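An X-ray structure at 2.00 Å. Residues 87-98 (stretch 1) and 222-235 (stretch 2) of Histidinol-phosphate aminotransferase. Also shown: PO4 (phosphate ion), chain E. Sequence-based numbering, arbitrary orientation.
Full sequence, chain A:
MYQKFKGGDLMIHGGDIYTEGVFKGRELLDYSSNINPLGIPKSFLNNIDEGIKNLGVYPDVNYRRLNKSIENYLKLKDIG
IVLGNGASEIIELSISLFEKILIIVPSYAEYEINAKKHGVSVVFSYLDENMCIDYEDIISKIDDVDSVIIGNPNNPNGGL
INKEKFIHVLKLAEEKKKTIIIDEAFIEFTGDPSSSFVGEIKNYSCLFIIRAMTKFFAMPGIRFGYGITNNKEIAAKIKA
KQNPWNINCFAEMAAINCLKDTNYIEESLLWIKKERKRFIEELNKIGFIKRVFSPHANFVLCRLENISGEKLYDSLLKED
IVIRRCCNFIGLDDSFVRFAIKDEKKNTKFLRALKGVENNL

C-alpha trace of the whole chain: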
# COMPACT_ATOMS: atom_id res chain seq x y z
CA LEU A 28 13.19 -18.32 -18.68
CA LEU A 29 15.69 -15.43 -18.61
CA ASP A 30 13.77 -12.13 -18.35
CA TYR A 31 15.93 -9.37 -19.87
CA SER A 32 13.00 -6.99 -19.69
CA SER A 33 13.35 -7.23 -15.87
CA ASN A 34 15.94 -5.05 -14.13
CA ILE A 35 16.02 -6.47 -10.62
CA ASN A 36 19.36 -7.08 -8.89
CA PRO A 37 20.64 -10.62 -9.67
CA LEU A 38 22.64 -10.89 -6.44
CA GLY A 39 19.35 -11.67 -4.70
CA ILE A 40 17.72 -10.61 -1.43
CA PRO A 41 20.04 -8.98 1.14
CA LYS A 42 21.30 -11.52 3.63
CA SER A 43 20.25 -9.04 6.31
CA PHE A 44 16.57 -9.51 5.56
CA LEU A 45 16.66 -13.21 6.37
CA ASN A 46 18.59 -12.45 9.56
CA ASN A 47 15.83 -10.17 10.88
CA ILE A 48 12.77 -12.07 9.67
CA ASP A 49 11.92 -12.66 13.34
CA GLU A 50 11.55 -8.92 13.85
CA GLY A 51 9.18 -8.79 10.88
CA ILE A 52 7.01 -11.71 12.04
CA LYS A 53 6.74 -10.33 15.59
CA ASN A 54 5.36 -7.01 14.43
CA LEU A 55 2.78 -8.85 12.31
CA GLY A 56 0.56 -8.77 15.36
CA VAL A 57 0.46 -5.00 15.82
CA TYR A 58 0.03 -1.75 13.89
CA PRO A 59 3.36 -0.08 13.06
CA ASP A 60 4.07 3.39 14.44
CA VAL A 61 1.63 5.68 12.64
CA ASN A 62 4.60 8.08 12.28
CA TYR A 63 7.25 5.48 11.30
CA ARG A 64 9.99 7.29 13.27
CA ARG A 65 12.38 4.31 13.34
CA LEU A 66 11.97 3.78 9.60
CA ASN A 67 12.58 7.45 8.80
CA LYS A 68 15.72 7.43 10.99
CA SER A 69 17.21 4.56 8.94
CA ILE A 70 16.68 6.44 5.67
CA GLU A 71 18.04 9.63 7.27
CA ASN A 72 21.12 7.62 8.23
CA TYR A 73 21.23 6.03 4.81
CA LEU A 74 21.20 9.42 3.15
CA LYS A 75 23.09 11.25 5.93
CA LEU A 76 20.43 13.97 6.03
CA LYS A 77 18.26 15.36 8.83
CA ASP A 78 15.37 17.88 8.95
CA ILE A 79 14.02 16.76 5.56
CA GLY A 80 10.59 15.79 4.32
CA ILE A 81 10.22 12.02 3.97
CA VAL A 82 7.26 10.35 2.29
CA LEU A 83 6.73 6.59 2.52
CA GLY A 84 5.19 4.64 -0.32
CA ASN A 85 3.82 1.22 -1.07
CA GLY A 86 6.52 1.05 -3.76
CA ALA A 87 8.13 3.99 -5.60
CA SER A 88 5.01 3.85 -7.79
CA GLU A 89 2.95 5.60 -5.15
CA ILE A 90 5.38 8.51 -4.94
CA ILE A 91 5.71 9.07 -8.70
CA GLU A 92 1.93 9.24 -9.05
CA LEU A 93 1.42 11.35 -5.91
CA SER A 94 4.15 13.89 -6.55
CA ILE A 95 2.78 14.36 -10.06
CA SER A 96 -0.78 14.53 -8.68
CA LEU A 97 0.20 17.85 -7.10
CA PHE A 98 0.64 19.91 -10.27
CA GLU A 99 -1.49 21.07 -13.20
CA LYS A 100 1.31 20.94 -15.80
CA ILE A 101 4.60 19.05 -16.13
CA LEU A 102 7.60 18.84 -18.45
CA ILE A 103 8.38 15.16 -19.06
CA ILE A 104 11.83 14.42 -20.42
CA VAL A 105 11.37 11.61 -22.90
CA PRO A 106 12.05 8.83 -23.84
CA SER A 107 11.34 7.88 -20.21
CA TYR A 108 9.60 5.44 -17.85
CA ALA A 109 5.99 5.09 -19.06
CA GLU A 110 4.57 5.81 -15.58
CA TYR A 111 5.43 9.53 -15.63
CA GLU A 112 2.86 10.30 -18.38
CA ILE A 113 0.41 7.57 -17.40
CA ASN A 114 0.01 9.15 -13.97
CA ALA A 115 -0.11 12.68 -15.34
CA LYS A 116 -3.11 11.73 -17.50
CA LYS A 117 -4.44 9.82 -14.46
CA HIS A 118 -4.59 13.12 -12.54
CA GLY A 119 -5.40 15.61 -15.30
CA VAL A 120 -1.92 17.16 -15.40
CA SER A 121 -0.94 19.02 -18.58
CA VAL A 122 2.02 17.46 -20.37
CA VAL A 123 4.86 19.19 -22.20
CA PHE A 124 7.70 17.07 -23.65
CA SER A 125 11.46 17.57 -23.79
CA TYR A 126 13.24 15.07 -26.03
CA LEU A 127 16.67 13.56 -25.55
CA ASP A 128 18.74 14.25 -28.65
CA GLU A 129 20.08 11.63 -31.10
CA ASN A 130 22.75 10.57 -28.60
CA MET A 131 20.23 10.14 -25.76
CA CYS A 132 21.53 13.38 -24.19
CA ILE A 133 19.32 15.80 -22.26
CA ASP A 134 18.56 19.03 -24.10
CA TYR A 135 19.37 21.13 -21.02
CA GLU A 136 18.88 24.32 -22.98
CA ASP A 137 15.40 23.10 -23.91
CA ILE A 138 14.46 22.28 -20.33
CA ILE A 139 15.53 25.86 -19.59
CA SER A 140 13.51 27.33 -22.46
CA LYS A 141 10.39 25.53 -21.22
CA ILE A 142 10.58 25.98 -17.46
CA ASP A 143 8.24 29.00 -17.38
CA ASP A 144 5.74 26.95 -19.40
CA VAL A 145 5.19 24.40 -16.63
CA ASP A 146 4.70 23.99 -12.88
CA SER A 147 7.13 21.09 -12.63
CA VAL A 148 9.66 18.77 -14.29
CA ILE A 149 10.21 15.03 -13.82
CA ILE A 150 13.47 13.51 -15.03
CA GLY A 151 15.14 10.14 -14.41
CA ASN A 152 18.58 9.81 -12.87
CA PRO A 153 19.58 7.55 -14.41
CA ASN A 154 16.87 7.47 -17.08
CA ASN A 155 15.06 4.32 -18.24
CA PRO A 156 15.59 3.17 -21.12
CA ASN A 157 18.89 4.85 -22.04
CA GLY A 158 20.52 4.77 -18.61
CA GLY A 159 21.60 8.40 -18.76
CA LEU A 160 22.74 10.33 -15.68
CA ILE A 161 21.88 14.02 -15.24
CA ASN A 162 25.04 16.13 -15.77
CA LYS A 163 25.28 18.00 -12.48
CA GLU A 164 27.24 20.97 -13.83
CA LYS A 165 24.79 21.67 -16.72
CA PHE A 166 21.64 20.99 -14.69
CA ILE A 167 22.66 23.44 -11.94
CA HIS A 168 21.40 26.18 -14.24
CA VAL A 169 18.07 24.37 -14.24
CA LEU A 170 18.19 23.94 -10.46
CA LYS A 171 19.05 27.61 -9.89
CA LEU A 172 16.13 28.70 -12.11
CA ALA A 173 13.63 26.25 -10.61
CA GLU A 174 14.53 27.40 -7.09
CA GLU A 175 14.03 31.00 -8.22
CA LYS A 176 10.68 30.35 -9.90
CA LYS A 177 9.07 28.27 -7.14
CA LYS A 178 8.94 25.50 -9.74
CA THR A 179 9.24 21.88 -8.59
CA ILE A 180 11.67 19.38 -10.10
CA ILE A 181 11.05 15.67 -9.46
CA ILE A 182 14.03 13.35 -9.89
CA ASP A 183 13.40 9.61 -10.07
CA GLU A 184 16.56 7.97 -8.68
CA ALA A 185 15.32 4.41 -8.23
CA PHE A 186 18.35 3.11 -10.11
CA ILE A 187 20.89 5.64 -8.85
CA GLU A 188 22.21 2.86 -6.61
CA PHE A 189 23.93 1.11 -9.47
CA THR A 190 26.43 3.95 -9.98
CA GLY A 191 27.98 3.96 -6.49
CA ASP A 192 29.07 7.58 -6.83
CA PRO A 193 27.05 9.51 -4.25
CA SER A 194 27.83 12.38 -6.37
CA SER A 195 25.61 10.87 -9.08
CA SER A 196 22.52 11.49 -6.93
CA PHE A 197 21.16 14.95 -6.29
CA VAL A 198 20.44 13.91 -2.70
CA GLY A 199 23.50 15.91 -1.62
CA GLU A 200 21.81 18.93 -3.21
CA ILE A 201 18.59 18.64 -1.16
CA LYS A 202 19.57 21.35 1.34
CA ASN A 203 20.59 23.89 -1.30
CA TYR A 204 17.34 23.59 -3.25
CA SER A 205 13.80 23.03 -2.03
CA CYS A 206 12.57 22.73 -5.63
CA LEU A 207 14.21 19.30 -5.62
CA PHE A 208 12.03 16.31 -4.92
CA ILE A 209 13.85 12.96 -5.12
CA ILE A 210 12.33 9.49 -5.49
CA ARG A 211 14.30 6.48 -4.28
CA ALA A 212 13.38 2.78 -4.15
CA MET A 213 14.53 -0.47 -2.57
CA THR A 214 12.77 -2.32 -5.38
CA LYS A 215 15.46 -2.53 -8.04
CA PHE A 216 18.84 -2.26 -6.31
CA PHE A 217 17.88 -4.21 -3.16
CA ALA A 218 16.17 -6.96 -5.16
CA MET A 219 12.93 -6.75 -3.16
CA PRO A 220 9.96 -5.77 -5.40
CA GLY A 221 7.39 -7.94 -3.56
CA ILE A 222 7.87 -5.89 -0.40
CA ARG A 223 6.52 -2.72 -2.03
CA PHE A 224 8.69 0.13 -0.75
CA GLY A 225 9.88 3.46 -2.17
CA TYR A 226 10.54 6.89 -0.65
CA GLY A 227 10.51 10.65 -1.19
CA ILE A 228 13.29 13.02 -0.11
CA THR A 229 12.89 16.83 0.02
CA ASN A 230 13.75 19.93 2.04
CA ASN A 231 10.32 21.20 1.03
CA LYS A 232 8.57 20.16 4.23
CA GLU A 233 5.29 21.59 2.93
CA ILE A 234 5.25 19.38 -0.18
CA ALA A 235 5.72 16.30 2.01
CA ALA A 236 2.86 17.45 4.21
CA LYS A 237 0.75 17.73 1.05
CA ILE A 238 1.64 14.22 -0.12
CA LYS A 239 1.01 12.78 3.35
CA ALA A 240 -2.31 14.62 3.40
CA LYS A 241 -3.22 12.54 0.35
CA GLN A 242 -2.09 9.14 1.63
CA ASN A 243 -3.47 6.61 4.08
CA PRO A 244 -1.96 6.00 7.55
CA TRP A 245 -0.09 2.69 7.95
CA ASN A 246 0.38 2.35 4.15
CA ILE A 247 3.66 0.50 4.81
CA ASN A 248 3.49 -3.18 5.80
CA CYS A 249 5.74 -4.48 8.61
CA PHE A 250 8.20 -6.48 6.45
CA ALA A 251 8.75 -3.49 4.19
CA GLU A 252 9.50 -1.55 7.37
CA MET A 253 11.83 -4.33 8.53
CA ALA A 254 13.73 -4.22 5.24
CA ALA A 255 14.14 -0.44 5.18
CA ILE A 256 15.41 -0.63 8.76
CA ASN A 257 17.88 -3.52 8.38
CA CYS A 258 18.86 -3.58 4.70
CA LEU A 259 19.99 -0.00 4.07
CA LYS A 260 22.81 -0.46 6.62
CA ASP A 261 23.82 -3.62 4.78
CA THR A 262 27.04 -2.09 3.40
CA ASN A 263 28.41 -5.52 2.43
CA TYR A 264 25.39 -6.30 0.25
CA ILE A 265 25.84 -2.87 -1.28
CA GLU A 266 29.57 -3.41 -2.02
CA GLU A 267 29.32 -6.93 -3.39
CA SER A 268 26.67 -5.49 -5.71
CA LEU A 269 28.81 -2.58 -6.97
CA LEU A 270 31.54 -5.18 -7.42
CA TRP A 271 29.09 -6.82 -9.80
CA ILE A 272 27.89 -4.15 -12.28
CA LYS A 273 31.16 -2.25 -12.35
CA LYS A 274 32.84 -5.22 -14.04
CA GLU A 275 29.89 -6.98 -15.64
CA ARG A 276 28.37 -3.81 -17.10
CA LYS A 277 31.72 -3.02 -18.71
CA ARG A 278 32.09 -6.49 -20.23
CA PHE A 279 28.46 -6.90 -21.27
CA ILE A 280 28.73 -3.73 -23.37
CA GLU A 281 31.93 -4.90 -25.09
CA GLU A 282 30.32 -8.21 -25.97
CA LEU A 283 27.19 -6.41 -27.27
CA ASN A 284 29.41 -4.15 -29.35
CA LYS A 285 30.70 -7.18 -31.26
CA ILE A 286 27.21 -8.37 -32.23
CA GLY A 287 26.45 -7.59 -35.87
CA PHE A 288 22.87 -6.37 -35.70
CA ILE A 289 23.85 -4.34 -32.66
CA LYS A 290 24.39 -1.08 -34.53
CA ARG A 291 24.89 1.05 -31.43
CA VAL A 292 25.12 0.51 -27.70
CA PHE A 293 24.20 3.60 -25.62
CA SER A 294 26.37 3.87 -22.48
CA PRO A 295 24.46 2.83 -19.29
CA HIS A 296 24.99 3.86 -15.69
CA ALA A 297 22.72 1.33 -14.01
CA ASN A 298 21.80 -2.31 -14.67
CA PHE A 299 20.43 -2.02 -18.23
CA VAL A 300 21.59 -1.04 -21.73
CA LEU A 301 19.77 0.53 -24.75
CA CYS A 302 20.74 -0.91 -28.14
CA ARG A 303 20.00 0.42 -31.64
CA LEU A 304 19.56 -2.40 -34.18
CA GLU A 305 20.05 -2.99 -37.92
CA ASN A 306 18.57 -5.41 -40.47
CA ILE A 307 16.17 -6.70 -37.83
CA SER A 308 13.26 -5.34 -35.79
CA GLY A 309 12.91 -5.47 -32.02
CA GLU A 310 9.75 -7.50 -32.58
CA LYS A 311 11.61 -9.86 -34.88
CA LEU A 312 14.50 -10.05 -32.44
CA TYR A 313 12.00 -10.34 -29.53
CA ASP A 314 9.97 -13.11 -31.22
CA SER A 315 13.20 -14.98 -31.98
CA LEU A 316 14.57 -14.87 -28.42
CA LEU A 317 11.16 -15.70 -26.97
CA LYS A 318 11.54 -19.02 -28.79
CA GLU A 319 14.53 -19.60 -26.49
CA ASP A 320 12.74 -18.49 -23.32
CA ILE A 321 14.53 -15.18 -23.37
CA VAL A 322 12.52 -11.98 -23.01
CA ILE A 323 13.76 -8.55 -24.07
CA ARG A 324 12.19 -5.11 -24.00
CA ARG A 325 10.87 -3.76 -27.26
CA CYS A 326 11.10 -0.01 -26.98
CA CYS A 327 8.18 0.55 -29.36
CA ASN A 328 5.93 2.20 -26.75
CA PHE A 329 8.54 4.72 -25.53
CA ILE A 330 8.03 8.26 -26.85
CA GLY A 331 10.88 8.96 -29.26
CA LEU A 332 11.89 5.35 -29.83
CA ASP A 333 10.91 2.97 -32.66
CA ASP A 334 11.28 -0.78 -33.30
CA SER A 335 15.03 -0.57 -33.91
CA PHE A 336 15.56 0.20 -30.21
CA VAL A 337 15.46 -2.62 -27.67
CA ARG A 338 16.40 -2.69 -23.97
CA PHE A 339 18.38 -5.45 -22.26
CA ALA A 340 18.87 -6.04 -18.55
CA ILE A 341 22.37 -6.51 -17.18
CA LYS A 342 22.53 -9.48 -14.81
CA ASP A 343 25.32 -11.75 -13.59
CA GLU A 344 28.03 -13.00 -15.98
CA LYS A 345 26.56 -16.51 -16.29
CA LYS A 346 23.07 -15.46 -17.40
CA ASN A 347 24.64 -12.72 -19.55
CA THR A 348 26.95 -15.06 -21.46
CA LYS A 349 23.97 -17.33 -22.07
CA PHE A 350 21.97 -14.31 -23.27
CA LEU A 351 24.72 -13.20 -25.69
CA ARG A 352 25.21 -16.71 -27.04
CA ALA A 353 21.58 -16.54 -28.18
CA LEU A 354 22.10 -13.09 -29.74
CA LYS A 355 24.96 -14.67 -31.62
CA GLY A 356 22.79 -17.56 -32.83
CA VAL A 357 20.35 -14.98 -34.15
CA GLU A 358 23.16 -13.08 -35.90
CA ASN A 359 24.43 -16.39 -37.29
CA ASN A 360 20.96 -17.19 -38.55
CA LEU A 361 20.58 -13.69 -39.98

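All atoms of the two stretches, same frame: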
# COMPACT_ATOMS: atom_id res chain seq x y z
N ALA A 87 7.86 2.65 -5.04
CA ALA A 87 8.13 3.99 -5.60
C ALA A 87 6.93 4.48 -6.42
O ALA A 87 6.71 5.69 -6.57
CB ALA A 87 9.39 3.99 -6.45
N SER A 88 6.17 3.54 -6.96
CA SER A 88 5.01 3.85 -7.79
C SER A 88 4.12 4.90 -7.15
O SER A 88 3.65 5.82 -7.81
CB SER A 88 4.17 2.59 -8.02
OG SER A 88 4.99 1.52 -8.44
N GLU A 89 3.89 4.75 -5.85
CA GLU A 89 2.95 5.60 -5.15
C GLU A 89 3.45 7.04 -5.17
O GLU A 89 2.67 7.99 -5.29
CB GLU A 89 2.75 5.10 -3.70
CG GLU A 89 1.47 5.60 -3.01
CD GLU A 89 1.35 5.20 -1.53
OE1 GLU A 89 2.10 4.31 -1.08
OE2 GLU A 89 0.49 5.77 -0.81
N ILE A 90 4.77 7.19 -5.08
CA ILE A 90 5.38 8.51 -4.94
C ILE A 90 5.44 9.25 -6.27
O ILE A 90 5.21 10.46 -6.32
CB ILE A 90 6.78 8.37 -4.32
CG1 ILE A 90 6.68 7.64 -2.99
CG2 ILE A 90 7.44 9.74 -4.15
CD1 ILE A 90 7.95 7.00 -2.59
N ILE A 91 5.74 8.52 -7.34
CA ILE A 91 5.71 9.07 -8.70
C ILE A 91 4.33 9.63 -9.02
O ILE A 91 4.19 10.81 -9.38
CB ILE A 91 6.06 7.99 -9.74
CG1 ILE A 91 7.50 7.49 -9.52
CG2 ILE A 91 5.86 8.52 -11.15
CD1 ILE A 91 7.88 6.32 -10.39
N GLU A 92 3.31 8.80 -8.86
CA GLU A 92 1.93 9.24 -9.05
C GLU A 92 1.59 10.45 -8.18
O GLU A 92 1.13 11.47 -8.69
CB GLU A 92 0.94 8.11 -8.77
CG GLU A 92 -0.50 8.59 -8.64
CD GLU A 92 -1.50 7.45 -8.65
OE1 GLU A 92 -1.26 6.47 -9.39
OE2 GLU A 92 -2.52 7.53 -7.93
N LEU A 93 1.82 10.33 -6.87
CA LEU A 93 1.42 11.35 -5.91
C LEU A 93 2.11 12.69 -6.09
O LEU A 93 1.48 13.75 -6.01
CB LEU A 93 1.63 10.87 -4.47
CG LEU A 93 0.59 9.90 -3.94
CD1 LEU A 93 1.08 9.31 -2.65
CD2 LEU A 93 -0.76 10.57 -3.75
N SER A 94 3.42 12.66 -6.33
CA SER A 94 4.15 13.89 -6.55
C SER A 94 3.68 14.59 -7.83
O SER A 94 3.65 15.81 -7.91
CB SER A 94 5.66 13.64 -6.57
OG SER A 94 6.01 12.66 -7.53
N ILE A 95 3.27 13.80 -8.81
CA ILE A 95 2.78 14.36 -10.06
C ILE A 95 1.32 14.81 -9.90
O ILE A 95 0.86 15.72 -10.60
CB ILE A 95 2.93 13.36 -11.23
CG1 ILE A 95 4.42 13.15 -11.57
CG2 ILE A 95 2.16 13.82 -12.46
CD1 ILE A 95 4.67 12.00 -12.54
N SER A 96 0.62 14.19 -8.96
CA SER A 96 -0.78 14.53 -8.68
C SER A 96 -0.93 15.96 -8.16
O SER A 96 -2.03 16.50 -8.12
CB SER A 96 -1.40 13.55 -7.67
OG SER A 96 -1.00 13.85 -6.34
N LEU A 97 0.20 16.56 -7.77
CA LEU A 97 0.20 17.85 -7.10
C LEU A 97 0.14 19.03 -8.06
O LEU A 97 -0.22 20.14 -7.67
CB LEU A 97 1.45 18.00 -6.25
CG LEU A 97 1.76 16.87 -5.27
CD1 LEU A 97 2.84 17.32 -4.30
CD2 LEU A 97 0.48 16.44 -4.54
N PHE A 98 0.51 18.80 -9.32
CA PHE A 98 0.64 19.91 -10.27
C PHE A 98 -0.36 19.84 -11.41
O PHE A 98 -0.95 18.79 -11.67
CB PHE A 98 2.06 19.97 -10.81
CG PHE A 98 3.09 19.80 -9.75
CD1 PHE A 98 3.37 20.83 -8.88
CD2 PHE A 98 3.74 18.59 -9.59
CE1 PHE A 98 4.31 20.67 -7.88
CE2 PHE A 98 4.68 18.42 -8.60
CZ PHE A 98 4.96 19.46 -7.73
N ILE A 222 8.01 -6.50 -1.71
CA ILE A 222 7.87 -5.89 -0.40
C ILE A 222 7.13 -4.55 -0.52
O ILE A 222 6.47 -4.10 0.42
CB ILE A 222 9.25 -5.73 0.28
CG1 ILE A 222 9.21 -6.22 1.73
CG2 ILE A 222 9.79 -4.30 0.15
CD1 ILE A 222 10.57 -6.49 2.31
N ARG A 223 7.25 -3.94 -1.69
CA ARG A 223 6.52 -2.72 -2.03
C ARG A 223 7.00 -1.55 -1.18
O ARG A 223 6.33 -1.14 -0.23
CB ARG A 223 5.01 -2.92 -1.86
CG ARG A 223 4.47 -4.19 -2.53
CD ARG A 223 3.96 -3.95 -3.95
NE ARG A 223 4.98 -3.47 -4.88
CZ ARG A 223 5.00 -2.24 -5.40
NH1 ARG A 223 4.05 -1.37 -5.07
NH2 ARG A 223 5.95 -1.88 -6.24
N PHE A 224 8.17 -1.00 -1.51
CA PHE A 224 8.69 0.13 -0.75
C PHE A 224 9.56 1.12 -1.53
O PHE A 224 10.62 0.77 -2.04
CB PHE A 224 9.43 -0.32 0.51
CG PHE A 224 9.93 0.82 1.33
CD1 PHE A 224 9.05 1.63 2.01
CD2 PHE A 224 11.28 1.13 1.36
CE1 PHE A 224 9.50 2.71 2.73
CE2 PHE A 224 11.73 2.20 2.07
CZ PHE A 224 10.84 3.00 2.76
N GLY A 225 9.10 2.37 -1.61
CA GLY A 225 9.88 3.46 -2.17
C GLY A 225 9.74 4.70 -1.30
O GLY A 225 8.85 4.76 -0.47
N TYR A 226 10.62 5.68 -1.48
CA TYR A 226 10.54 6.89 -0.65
C TYR A 226 10.80 8.23 -1.35
O TYR A 226 11.40 8.29 -2.43
CB TYR A 226 11.41 6.76 0.61
CG TYR A 226 12.83 6.27 0.39
CD1 TYR A 226 13.91 7.11 0.63
CD2 TYR A 226 13.08 4.96 -0.01
CE1 TYR A 226 15.22 6.66 0.45
CE2 TYR A 226 14.38 4.51 -0.19
CZ TYR A 226 15.45 5.36 0.05
OH TYR A 226 16.74 4.91 -0.14
N GLY A 227 10.29 9.29 -0.73
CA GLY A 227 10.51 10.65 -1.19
C GLY A 227 11.42 11.43 -0.26
O GLY A 227 11.33 11.29 0.96
N ILE A 228 12.26 12.28 -0.83
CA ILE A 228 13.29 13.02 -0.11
C ILE A 228 13.26 14.49 -0.54
O ILE A 228 13.48 14.79 -1.70
CB ILE A 228 14.68 12.44 -0.45
CG1 ILE A 228 14.79 11.02 0.10
CG2 ILE A 228 15.80 13.32 0.08
CD1 ILE A 228 14.29 10.91 1.55
N THR A 229 12.98 15.41 0.38
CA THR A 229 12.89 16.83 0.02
C THR A 229 13.04 17.75 1.24
O THR A 229 12.59 17.43 2.33
CB THR A 229 11.56 17.18 -0.71
OG1 THR A 229 11.63 18.50 -1.27
CG2 THR A 229 10.39 17.13 0.25
N ASN A 230 13.68 18.90 1.03
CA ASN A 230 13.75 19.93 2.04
C ASN A 230 12.45 20.72 2.08
O ASN A 230 12.23 21.53 2.99
CB ASN A 230 14.91 20.88 1.78
CG ASN A 230 15.66 21.24 3.04
OD1 ASN A 230 15.96 20.36 3.85
ND2 ASN A 230 15.95 22.52 3.23
N ASN A 231 11.59 20.51 1.09
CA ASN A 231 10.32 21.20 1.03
C ASN A 231 9.28 20.55 1.94
O ASN A 231 8.33 19.91 1.47
CB ASN A 231 9.80 21.25 -0.41
CG ASN A 231 8.56 22.11 -0.56
OD1 ASN A 231 7.73 22.21 0.36
ND2 ASN A 231 8.42 22.73 -1.73
N LYS A 232 9.46 20.74 3.24
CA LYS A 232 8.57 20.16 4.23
C LYS A 232 7.08 20.29 3.89
O LYS A 232 6.30 19.39 4.19
CB LYS A 232 8.87 20.75 5.61
CG LYS A 232 9.86 19.92 6.42
CD LYS A 232 11.23 19.88 5.75
CE LYS A 232 12.11 21.05 6.20
NZ LYS A 232 13.49 20.91 5.68
N GLU A 233 6.70 21.38 3.24
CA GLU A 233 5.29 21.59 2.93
C GLU A 233 4.77 20.64 1.83
O GLU A 233 3.60 20.24 1.84
CB GLU A 233 4.99 23.06 2.60
CG GLU A 233 3.49 23.38 2.41
CD GLU A 233 2.57 22.73 3.48
OE1 GLU A 233 1.50 22.18 3.12
OE2 GLU A 233 2.91 22.78 4.68
N ILE A 234 5.64 20.27 0.90
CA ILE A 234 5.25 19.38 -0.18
C ILE A 234 5.14 17.93 0.30
O ILE A 234 4.42 17.13 -0.29
CB ILE A 234 6.22 19.49 -1.38
CG1 ILE A 234 5.79 20.66 -2.25
CG2 ILE A 234 6.23 18.22 -2.21
CD1 ILE A 234 6.46 20.68 -3.60
N ALA A 235 5.86 17.61 1.37
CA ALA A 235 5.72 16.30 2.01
C ALA A 235 4.42 16.25 2.81
O ALA A 235 3.71 15.24 2.82
CB ALA A 235 6.92 16.02 2.91
P PO4 E . 8.19 0.16 -7.58
O1 PO4 E . 6.81 0.60 -7.17
O2 PO4 E . 9.22 0.73 -6.65
O3 PO4 E . 8.31 -1.35 -7.52
O4 PO4 E . 8.46 0.66 -8.98

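No hydrogen bond joins the two stretches directly. They meet by close packing of the 87-95 helix on the 225-229 strand, by one apolar contact farther along, and through a phosphate ion that both bind. Helix and strand axes approach to 6.8 Å, with 42° between their N-to-C directions, and the surface buried, both sides summed, is 327 Å².

The tightest point is at Gly225. Its CA lies 3.9 Å from Ala87 CA and 3.6 Å from Ala87 N. A CB placed ideally on Gly225 would point toward the helix and fall 2.4 Å from Ala87 CA, a clash, so the backbones can come this close only because that atom is absent. Gly227 is less constrained: its ideal CB would lie 3.7 Å from Ile90 CG2, near but not overlapping.

Ile90 fills the space along this glycine-bearing strand. Its CA-to-CB bond points toward the strand, and with chi1 -56° (m) and chi2 157° (t) it brings CD1 to 3.2 Å from both Gly225 C and Tyr226 N, and 3.8 Å from Gly227 N. The methyl thus packs on main chain. Tyr226, between the two glycines, turns its CA-to-CB bond away, so its ring does not compete for this space.

At the phosphate, the backbone and side chains converge. Ala87 N donates to PO4 O2 (2.9 Å, 153° at the hydrogen) and Ser88 N to PO4 O1 (3.0 Å, 160°). The m rotamer of Ser88 (chi1 -49°) puts OG on the same oxygen, where it donates to PO4 O1 at a very short 2.4 Å. Arg223 starts sideways, yet its end comes nearer through a folded chain (chi1 m, chi2 -93° off-well, chi3 p), and NH2 donates to PO4 O1 at 2.8 Å, N-H...acceptor angle 152°. Ser88 OG and PO4 O3 both sit at the guanidinium edge, near its plane; with 4.2 Å between Ser88 OG and Arg223 NH2, the ion links these side chains. It probably came from the crystallisation liquor.

Farther on, Leu97 (m, t) and Ile234 (m, t) both point toward the opposing stretch, and Leu97 CD1 meets Ile234 CG2 at 4.1 Å. Local bonds support the segments carrying them. Ser94, in the p rotamer, folds OG back to donate to Ile90 O (2.6 Å), and Ser96, also p, donates from OG to Leu93 O (2.5 Å). Asn231, chi1 t, caps the second helix: its OD1 accepts from Ile234 N at 2.9 Å (140°), while Asn231 N donates to Thr229 OG1 at 3.1 Å (161°).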